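2,3-dehydroadipyl-CoA hydratase (Escherichia coli, PDB 4FZW) catalyses the reversible conversion of 2,3-dehydroadipyl-CoA into 3-hydroxyadipyl-CoA in phenylacetate degradation. Local coordinates at residues Asn95-Ala100 with Leu203-Ala208; Arg90-Asn95 with Ala211-Gln216; Ile50-Ile55 with Gln192-Met197. All coordinates share one frame; numbering follows the deposited sequence.

Contact 1 (Asn95-Ala100 with Leu203-Ala208); sequences NKPLIA and LALQAA
Gln206 reaches from its helix to lie against both Asn95 and Lys96. The side chains of Asn95 and Gln206 meet at a slant, with their amide planes 42° apart and Asn95 ND2 3.4 Å from Gln206 NE2. As modelled, both nitrogens are donors and the pair is not hydrogen-bonded. Asn95 CG sits between the backbone N and the carbonyl carbon (chi1 67°), which carries the amide toward the glutamine.

Lys96 behaves differently. Its extended chain runs alongside that of Gln206 and in the same direction, so methylenes pass the amide nitrogen: Lys96 CE is 3.6 Å and Lys96 CG 3.7 Å from Gln206 NE2. The lysine offers aliphatic flank here and spends its charge further on, where NZ is hydrogen-bonded to the carbonyls of Ile50 and Ala44.

The main chains are joined through solvent. A single water donates to Asn95 O at 2.6 Å and to Gln206 O at 2.9 Å, bridging two carbonyls that could not pair directly.

The apolar part pairs the residue after Lys96 with the one before Gln206. Pro97 and Leu205 meet at about a right angle, CG and CD of the proline set against CB of the leucine, with Pro97 CG 4.0 Å from Leu205 CB. Pro97 also rests on Met197 and Val52, and Leu205 on Ile133 of a neighbouring subunit.

The arrangement is that of the crotonase fold, in which the C-terminal helices pack beside the core: here helix 202-214 lies against the loop leading into strand 98-102, while Leu205, Ala207 and Ala208 also reach a neighbouring subunit.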
loop_
_atom_site.group_PDB
_atom_site.type_symbol
_atom_site.label_atom_id
_atom_site.label_comp_id
_atom_site.label_asym_id
_atom_site.label_seq_id
_atom_site.Cartn_x
_atom_site.Cartn_y
_atom_site.Cartn_z
ATOM N N ASN B 95 -19.706 -13.047 -1.020
ATOM C CA ASN B 95 -19.556 -12.417 0.288
ATOM C C ASN B 95 -19.711 -13.392 1.465
ATOM O O ASN B 95 -19.528 -13.009 2.619
ATOM C CB ASN B 95 -20.550 -11.252 0.411
ATOM C CG ASN B 95 -22.015 -11.723 0.435
ATOM O OD1 ASN B 95 -22.344 -12.813 -0.024
ATOM N ND2 ASN B 95 -22.889 -10.893 0.970
ATOM N N LYS B 96 -20.063 -14.646 1.170
ATOM C CA LYS B 96 -20.228 -15.664 2.212
ATOM C C LYS B 96 -19.075 -16.669 2.258
ATOM O O LYS B 96 -18.351 -16.839 1.277
ATOM C CB LYS B 96 -21.565 -16.388 2.062
ATOM C CG LYS B 96 -22.772 -15.471 2.219
ATOM C CD LYS B 96 -24.072 -16.210 1.927
ATOM C CE LYS B 96 -25.216 -15.212 1.756
ATOM N NZ LYS B 96 -26.549 -15.877 1.612
ATOM N N PRO B 97 -18.888 -17.318 3.416
ATOM C CA PRO B 97 -17.822 -18.323 3.555
ATOM C C PRO B 97 -17.843 -19.377 2.450
ATOM O O PRO B 97 -18.893 -19.906 2.085
ATOM C CB PRO B 97 -18.115 -18.949 4.911
ATOM C CG PRO B 97 -18.662 -17.764 5.699
ATOM C CD PRO B 97 -19.517 -16.996 4.710
ATOM N N LEU B 98 -16.667 -19.668 1.913
ATOM C CA LEU B 98 -16.548 -20.539 0.762
ATOM C C LEU B 98 -15.457 -21.556 1.045
ATOM O O LEU B 98 -14.277 -21.209 1.201
ATOM C CB LEU B 98 -16.224 -19.716 -0.490
ATOM C CG LEU B 98 -16.219 -20.372 -1.870
ATOM C CD1 LEU B 98 -17.541 -21.033 -2.201
ATOM C CD2 LEU B 98 -15.863 -19.331 -2.916
ATOM N N ILE B 99 -15.869 -22.814 1.119
ATOM C CA ILE B 99 -14.962 -23.903 1.427
ATOM C C ILE B 99 -14.747 -24.796 0.193
ATOM O O ILE B 99 -15.706 -25.209 -0.483
ATOM C CB ILE B 99 -15.451 -24.717 2.657
ATOM C CG1 ILE B 99 -15.518 -23.811 3.900
ATOM C CG2 ILE B 99 -14.512 -25.879 2.925
ATOM C CD1 ILE B 99 -16.461 -24.304 4.992
ATOM N N ALA B 100 -13.482 -25.057 -0.118
ATOM C CA ALA B 100 -13.138 -25.961 -1.198
ATOM C C ALA B 100 -12.814 -27.311 -0.576
ATOM O O ALA B 100 -11.899 -27.405 0.238
ATOM C CB ALA B 100 -11.939 -25.442 -1.961
ATOM N N LEU B 203 -24.670 -12.472 9.340
ATOM C CA LEU B 203 -24.053 -11.150 9.189
ATOM C C LEU B 203 -22.646 -11.138 9.774
ATOM O O LEU B 203 -21.726 -10.541 9.191
ATOM C CB LEU B 203 -24.925 -10.029 9.804
ATOM C CG LEU B 203 -26.286 -9.723 9.142
ATOM C CD1 LEU B 203 -27.080 -8.639 9.870
ATOM C CD2 LEU B 203 -26.100 -9.339 7.700
ATOM N N ALA B 204 -22.484 -11.797 10.923
ATOM C CA ALA B 204 -21.174 -11.963 11.543
ATOM C C ALA B 204 -20.240 -12.708 10.595
ATOM O O ALA B 204 -19.084 -12.317 10.411
ATOM C CB ALA B 204 -21.297 -12.698 12.867
ATOM N N LEU B 205 -20.740 -13.778 9.988
ATOM C CA LEU B 205 -19.935 -14.492 9.005
ATOM C C LEU B 205 -19.517 -13.522 7.893
ATOM O O LEU B 205 -18.353 -13.489 7.491
ATOM C CB LEU B 205 -20.672 -15.715 8.446
ATOM C CG LEU B 205 -20.827 -16.941 9.387
ATOM C CD1 LEU B 205 -21.695 -18.034 8.788
ATOM C CD2 LEU B 205 -19.493 -17.511 9.779
ATOM N N GLN B 206 -20.468 -12.726 7.411
ATOM C CA GLN B 206 -20.184 -11.778 6.347
ATOM C C GLN B 206 -19.209 -10.696 6.788
ATOM O O GLN B 206 -18.254 -10.393 6.066
ATOM C CB GLN B 206 -21.481 -11.200 5.805
ATOM C CG GLN B 206 -22.284 -12.267 5.076
ATOM C CD GLN B 206 -23.733 -11.899 4.807
ATOM O OE1 GLN B 206 -24.378 -11.199 5.585
ATOM N NE2 GLN B 206 -24.259 -12.402 3.704
ATOM N N ALA B 207 -19.442 -10.139 7.978
ATOM C CA ALA B 207 -18.528 -9.160 8.577
ATOM C C ALA B 207 -17.100 -9.704 8.716
ATOM O O ALA B 207 -16.141 -9.063 8.282
ATOM C CB ALA B 207 -19.041 -8.703 9.940
ATOM N N ALA B 208 -16.961 -10.864 9.346
ATOM C CA ALA B 208 -15.652 -11.419 9.648
ATOM C C ALA B 208 -14.910 -11.751 8.365
ATOM O O ALA B 208 -13.697 -11.527 8.266
ATOM C CB ALA B 208 -15.796 -12.663 10.500
HETATM O O HOH W 1 -18.302 -10.768 3.201
#

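Contact 2 (Arg90-Asn95 with Ala211-Gln216); sequences RLQAFN and ALRQSQ
Arg213 provides all that segment 211-216 brings to this contact, its guanidinium laid against the backbone of Gln92 to Asn95. The closer part is at NH1. Gln92 O stands over one face of the flat group, toward its rim, 3.1 Å from Arg213 NH1, but the angle is too poor for a hydrogen bond. Ala93 CA is 3.5 Å from Arg213 NH1, and Gln92 adds a light touch through its CG, 4.1 Å from that same NH1. A bend at chi3 (60°) turns the otherwise extended arginine so that its plane meets this carbonyl.

Around NH2 the fit is looser: Ala93 O is 3.7 Å and Phe94 O 3.9 Å from Arg213 NH2, and Asn95 CA lies farther still, at 4.3 Å. Ala93 marks the solvent side, exposed and with its methyl directed away from the helix. The attraction is therefore probably mostly electrostatic, a positive group beside backbone carbonyls. A leucine in place of Arg213 would probably leave Gln92 O without the nearby positive charge and take away the little cover Ala93 has.

Lys209, from the same helix as Arg213, adds a true hydrogen bond from NZ to Phe94 O. Helix 202-214 thus flanks the chain between helix 84-92 and strand 98-102, with Phe94 turned inward onto helix 31-46 and Ala211 O hydrogen-bonded to NE2 of Gln145 of a neighbouring subunit.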
loop_
_atom_site.group_PDB
_atom_site.type_symbol
_atom_site.label_atom_id
_atom_site.label_comp_id
_atom_site.label_asym_id
_atom_site.label_seq_id
_atom_site.Cartn_x
_atom_site.Cartn_y
_atom_site.Cartn_z
ATOM N N ARG B 90 -15.773 -11.898 -10.027
ATOM C CA ARG B 90 -17.115 -12.075 -9.480
ATOM C C ARG B 90 -17.167 -13.248 -8.505
ATOM O O ARG B 90 -17.909 -13.193 -7.530
ATOM C CB ARG B 90 -18.172 -12.212 -10.582
ATOM C CG ARG B 90 -18.500 -10.891 -11.266
ATOM C CD ARG B 90 -19.068 -11.108 -12.647
ATOM N NE ARG B 90 -20.454 -11.550 -12.592
ATOM C CZ ARG B 90 -21.246 -11.622 -13.653
ATOM N NH1 ARG B 90 -20.782 -11.266 -14.847
ATOM N NH2 ARG B 90 -22.493 -12.047 -13.513
ATOM N N LEU B 91 -16.383 -14.298 -8.763
ATOM C CA LEU B 91 -16.262 -15.436 -7.819
ATOM C C LEU B 91 -15.730 -14.971 -6.472
ATOM O O LEU B 91 -16.292 -15.294 -5.426
ATOM C CB LEU B 91 -15.330 -16.540 -8.341
ATOM C CG LEU B 91 -15.649 -17.333 -9.603
ATOM C CD1 LEU B 91 -14.510 -18.299 -9.880
ATOM C CD2 LEU B 91 -16.970 -18.067 -9.462
ATOM N N GLN B 92 -14.638 -14.210 -6.525
ATOM C CA GLN B 92 -13.986 -13.677 -5.342
ATOM C C GLN B 92 -14.845 -12.684 -4.570
ATOM O O GLN B 92 -14.602 -12.435 -3.403
ATOM C CB GLN B 92 -12.671 -13.000 -5.728
ATOM C CG GLN B 92 -12.241 -11.947 -4.722
ATOM C CD GLN B 92 -10.877 -11.403 -5.006
ATOM O OE1 GLN B 92 -9.874 -11.901 -4.467
ATOM N NE2 GLN B 92 -10.816 -10.362 -5.855
ATOM N N ALA B 93 -15.849 -12.111 -5.222
ATOM C CA ALA B 93 -16.690 -11.111 -4.584
ATOM C C ALA B 93 -17.822 -11.780 -3.813
ATOM O O ALA B 93 -18.569 -11.128 -3.081
ATOM C CB ALA B 93 -17.231 -10.123 -5.629
ATOM N N PHE B 94 -17.940 -13.093 -3.966
ATOM C CA PHE B 94 -18.900 -13.837 -3.173
ATOM C C PHE B 94 -18.656 -13.480 -1.708
ATOM O O PHE B 94 -17.539 -13.584 -1.216
ATOM C CB PHE B 94 -18.761 -15.342 -3.421
ATOM C CG PHE B 94 -19.690 -16.192 -2.582
ATOM C CD1 PHE B 94 -21.058 -16.186 -2.808
ATOM C CD2 PHE B 94 -19.196 -16.999 -1.578
ATOM C CE1 PHE B 94 -21.918 -16.967 -2.042
ATOM C CE2 PHE B 94 -20.058 -17.790 -0.803
ATOM C CZ PHE B 94 -21.421 -17.773 -1.042
ATOM N N ASN B 95 -19.706 -13.047 -1.020
ATOM C CA ASN B 95 -19.556 -12.417 0.288
ATOM C C ASN B 95 -19.711 -13.392 1.465
ATOM O O ASN B 95 -19.528 -13.009 2.619
ATOM C CB ASN B 95 -20.550 -11.252 0.411
ATOM C CG ASN B 95 -22.015 -11.723 0.435
ATOM O OD1 ASN B 95 -22.344 -12.813 -0.024
ATOM N ND2 ASN B 95 -22.889 -10.893 0.970
ATOM N N ALA B 211 -13.493 -8.530 6.723
ATOM C CA ALA B 211 -12.244 -8.237 7.425
ATOM C C ALA B 211 -11.084 -9.102 6.954
ATOM O O ALA B 211 -9.975 -8.607 6.829
ATOM C CB ALA B 211 -12.416 -8.375 8.937
ATOM N N LEU B 212 -11.328 -10.391 6.705
ATOM C CA LEU B 212 -10.261 -11.269 6.228
ATOM C C LEU B 212 -9.815 -10.934 4.799
ATOM O O LEU B 212 -8.611 -10.935 4.513
ATOM C CB LEU B 212 -10.646 -12.752 6.341
ATOM C CG LEU B 212 -10.826 -13.339 7.746
ATOM C CD1 LEU B 212 -11.804 -14.538 7.748
ATOM C CD2 LEU B 212 -9.481 -13.706 8.375
ATOM N N ARG B 213 -10.773 -10.665 3.907
ATOM C CA ARG B 213 -10.445 -10.252 2.533
ATOM C C ARG B 213 -9.629 -8.952 2.499
ATOM O O ARG B 213 -8.716 -8.800 1.694
ATOM C CB ARG B 213 -11.711 -10.060 1.702
ATOM C CG ARG B 213 -12.626 -11.279 1.635
ATOM C CD ARG B 213 -13.962 -10.905 1.013
ATOM N NE ARG B 213 -13.819 -10.392 -0.345
ATOM C CZ ARG B 213 -14.830 -9.972 -1.094
ATOM N NH1 ARG B 213 -14.604 -9.524 -2.327
ATOM N NH2 ARG B 213 -16.065 -9.993 -0.607
ATOM N N GLN B 214 -9.959 -8.015 3.379
ATOM C CA GLN B 214 -9.289 -6.723 3.365
ATOM C C GLN B 214 -7.876 -6.799 3.926
ATOM O O GLN B 214 -7.042 -5.951 3.605
ATOM C CB GLN B 214 -10.106 -5.658 4.107
ATOM C CG GLN B 214 -11.474 -5.341 3.467
ATOM C CD GLN B 214 -11.350 -4.837 2.051
ATOM O OE1 GLN B 214 -11.716 -5.532 1.106
ATOM N NE2 GLN B 214 -10.848 -3.605 1.892
ATOM N N SER B 215 -7.604 -7.804 4.757
ATOM C CA SER B 215 -6.259 -7.982 5.294
ATOM C C SER B 215 -5.236 -8.153 4.155
ATOM O O SER B 215 -4.048 -7.839 4.311
ATOM C CB SER B 215 -6.208 -9.158 6.283
ATOM O OG SER B 215 -6.555 -10.373 5.650
ATOM N N GLN B 216 -5.708 -8.620 2.999
ATOM C CA GLN B 216 -4.838 -8.844 1.844
ATOM C C GLN B 216 -4.818 -7.627 0.949
ATOM O O GLN B 216 -4.258 -7.682 -0.145
ATOM C CB GLN B 216 -5.325 -10.032 1.002
ATOM C CG GLN B 216 -5.717 -11.295 1.771
ATOM C CD GLN B 216 -4.528 -12.024 2.355
ATOM O OE1 GLN B 216 -3.846 -12.781 1.662
ATOM N NE2 GLN B 216 -4.276 -11.808 3.640
#

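Contact 3 (Ile50-Ile55 with Gln192-Met197); sequences ISVCVI and QLASKM
Val52 is the residue most covered here, its forked side chain pushed between Ala194 and Met197 of the helix. CG1, anti to the backbone N (chi1 -176°), lies 3.4 Å from the methyl CB of Ala194, and Val52 CG2 approaches the backbone oxygen Ala194 O at 3.5 Å.

Ala194 points toward the strand, and its small side chain probably allows the close approach of the two backbones: its CA is 5.9 Å from the CA of Val52. Its methyl also meets the next inward-facing valine, with Val54 CG2 3.7 Å from Ala194 CB, so one alanine spans two steps of the strand.

This is helix-on-sheet packing in the crotonase fold. The helix segment 192-197 runs almost antiparallel to the strand segment 52-55, at 168° with the axes 8.4 Å apart, while Cys53 turns to the opposite face of the sheet and meets Leu41 of helix 31-46.

Met197 enters by a longer route. Its side chain crosses that of Val52 at about a right angle, and a bend at chi3 brings the terminal methyl over the fork: Met197 CE is 3.5 Å from Val52 CG1 and equally near Val52 CG2. Met197 also packs on Ile99 and on Ser162 of a neighbouring subunit.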
loop_
_atom_site.group_PDB
_atom_site.type_symbol
_atom_site.label_atom_id
_atom_site.label_comp_id
_atom_site.label_asym_id
_atom_site.label_seq_id
_atom_site.Cartn_x
_atom_site.Cartn_y
_atom_site.Cartn_z
ATOM N N ILE B 50 -29.136 -19.252 2.763
ATOM C CA ILE B 50 -27.770 -19.768 2.647
ATOM C C ILE B 50 -26.753 -18.963 3.464
ATOM O O ILE B 50 -26.799 -17.724 3.501
ATOM C CB ILE B 50 -27.291 -19.827 1.192
ATOM C CG1 ILE B 50 -28.251 -20.668 0.352
ATOM C CG2 ILE B 50 -25.862 -20.350 1.142
ATOM C CD1 ILE B 50 -27.896 -20.751 -1.109
ATOM N N SER B 51 -25.839 -19.684 4.111
ATOM C CA SER B 51 -24.817 -19.097 4.985
ATOM C C SER B 51 -23.389 -19.470 4.558
ATOM O O SER B 51 -22.461 -18.677 4.706
ATOM C CB SER B 51 -25.046 -19.512 6.435
ATOM O OG SER B 51 -26.264 -18.981 6.920
ATOM N N VAL B 52 -23.223 -20.676 4.017
ATOM C CA VAL B 52 -21.921 -21.172 3.557
ATOM C C VAL B 52 -22.075 -21.929 2.232
ATOM O O VAL B 52 -23.125 -22.529 1.956
ATOM C CB VAL B 52 -21.281 -22.144 4.586
ATOM C CG1 VAL B 52 -19.888 -22.560 4.126
ATOM C CG2 VAL B 52 -21.229 -21.512 5.987
ATOM N N CYS B 53 -21.022 -21.898 1.420
ATOM C CA CYS B 53 -20.936 -22.766 0.258
ATOM C C CYS B 53 -19.758 -23.759 0.434
ATOM O O CYS B 53 -18.812 -23.498 1.195
ATOM C CB CYS B 53 -20.821 -21.942 -1.028
ATOM S SG CYS B 53 -20.822 -22.858 -2.596
ATOM N N VAL B 54 -19.865 -24.908 -0.232
ATOM C CA VAL B 54 -18.791 -25.878 -0.313
ATOM C C VAL B 54 -18.646 -26.147 -1.804
ATOM O O VAL B 54 -19.660 -26.282 -2.508
ATOM C CB VAL B 54 -19.151 -27.209 0.413
ATOM C CG1 VAL B 54 -18.169 -28.325 0.067
ATOM C CG2 VAL B 54 -19.239 -27.001 1.905
ATOM N N ILE B 55 -17.407 -26.236 -2.287
ATOM C CA ILE B 55 -17.144 -26.506 -3.707
ATOM C C ILE B 55 -16.286 -27.768 -3.853
ATOM O O ILE B 55 -15.214 -27.873 -3.272
ATOM C CB ILE B 55 -16.444 -25.293 -4.400
ATOM C CG1 ILE B 55 -17.415 -24.118 -4.562
ATOM C CG2 ILE B 55 -15.882 -25.676 -5.758
ATOM C CD1 ILE B 55 -16.873 -22.973 -5.482
ATOM N N GLN B 192 -19.327 -30.859 7.248
ATOM C CA GLN B 192 -19.517 -30.687 8.699
ATOM C C GLN B 192 -18.924 -29.354 9.167
ATOM O O GLN B 192 -19.481 -28.680 10.047
ATOM C CB GLN B 192 -18.943 -31.859 9.500
ATOM N N LEU B 193 -17.806 -28.980 8.541
ATOM C CA LEU B 193 -17.158 -27.693 8.757
ATOM C C LEU B 193 -18.039 -26.507 8.352
ATOM O O LEU B 193 -18.082 -25.488 9.046
ATOM C CB LEU B 193 -15.864 -27.639 7.957
ATOM C CG LEU B 193 -15.013 -26.392 8.145
ATOM C CD1 LEU B 193 -14.459 -26.337 9.556
ATOM C CD2 LEU B 193 -13.886 -26.406 7.126
ATOM N N ALA B 194 -18.744 -26.633 7.231
ATOM C CA ALA B 194 -19.626 -25.552 6.776
ATOM C C ALA B 194 -20.845 -25.502 7.667
ATOM O O ALA B 194 -21.380 -24.446 7.906
ATOM C CB ALA B 194 -20.045 -25.755 5.336
ATOM N N SER B 195 -21.277 -26.660 8.162
ATOM C CA SER B 195 -22.461 -26.725 9.012
ATOM C C SER B 195 -22.197 -26.044 10.332
ATOM O O SER B 195 -23.074 -25.380 10.881
ATOM C CB SER B 195 -22.899 -28.170 9.224
ATOM O OG SER B 195 -23.421 -28.663 8.010
ATOM N N LYS B 196 -20.982 -26.225 10.834
ATOM C CA LYS B 196 -20.532 -25.544 12.030
ATOM C C LYS B 196 -20.443 -24.027 11.793
ATOM O O LYS B 196 -20.858 -23.228 12.633
ATOM C CB LYS B 196 -19.175 -26.109 12.457
ATOM C CG LYS B 196 -18.434 -25.213 13.425
ATOM C CD LYS B 196 -17.965 -25.982 14.639
ATOM C CE LYS B 196 -16.907 -26.983 14.263
ATOM N NZ LYS B 196 -16.403 -27.696 15.470
ATOM N N MET B 197 -19.918 -23.622 10.647
ATOM C CA MET B 197 -19.883 -22.192 10.358
ATOM C C MET B 197 -21.310 -21.638 10.224
ATOM O O MET B 197 -21.674 -20.712 10.947
ATOM C CB MET B 197 -18.977 -21.871 9.164
ATOM C CG MET B 197 -17.506 -22.185 9.455
ATOM S SD MET B 197 -16.497 -21.902 8.007
ATOM C CE MET B 197 -17.811 -21.785 6.802
#

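In the fold
Contacts 1 and 3 are buried and contact 2 lies at the surface, and the chemistry follows: apolar packing alone in contact 3, a mixture of amides, water and proline in contact 1, a charged group over backbone in contact 2. Contacts 1 and 2 share helix 202-214 and Asn95, the first nested within the chain loop closed by the second. Contacts 1 and 3 meet through neighbouring strands of one sheet, where Ile99 O and Ile55 N probably hydrogen-bond. Contact 2 is near contact 1 (centres about 9 Å apart) but about 17 Å, centre to centre, from contact 3, which it touches through Phe94 on Cys53. All three also border a second subunit.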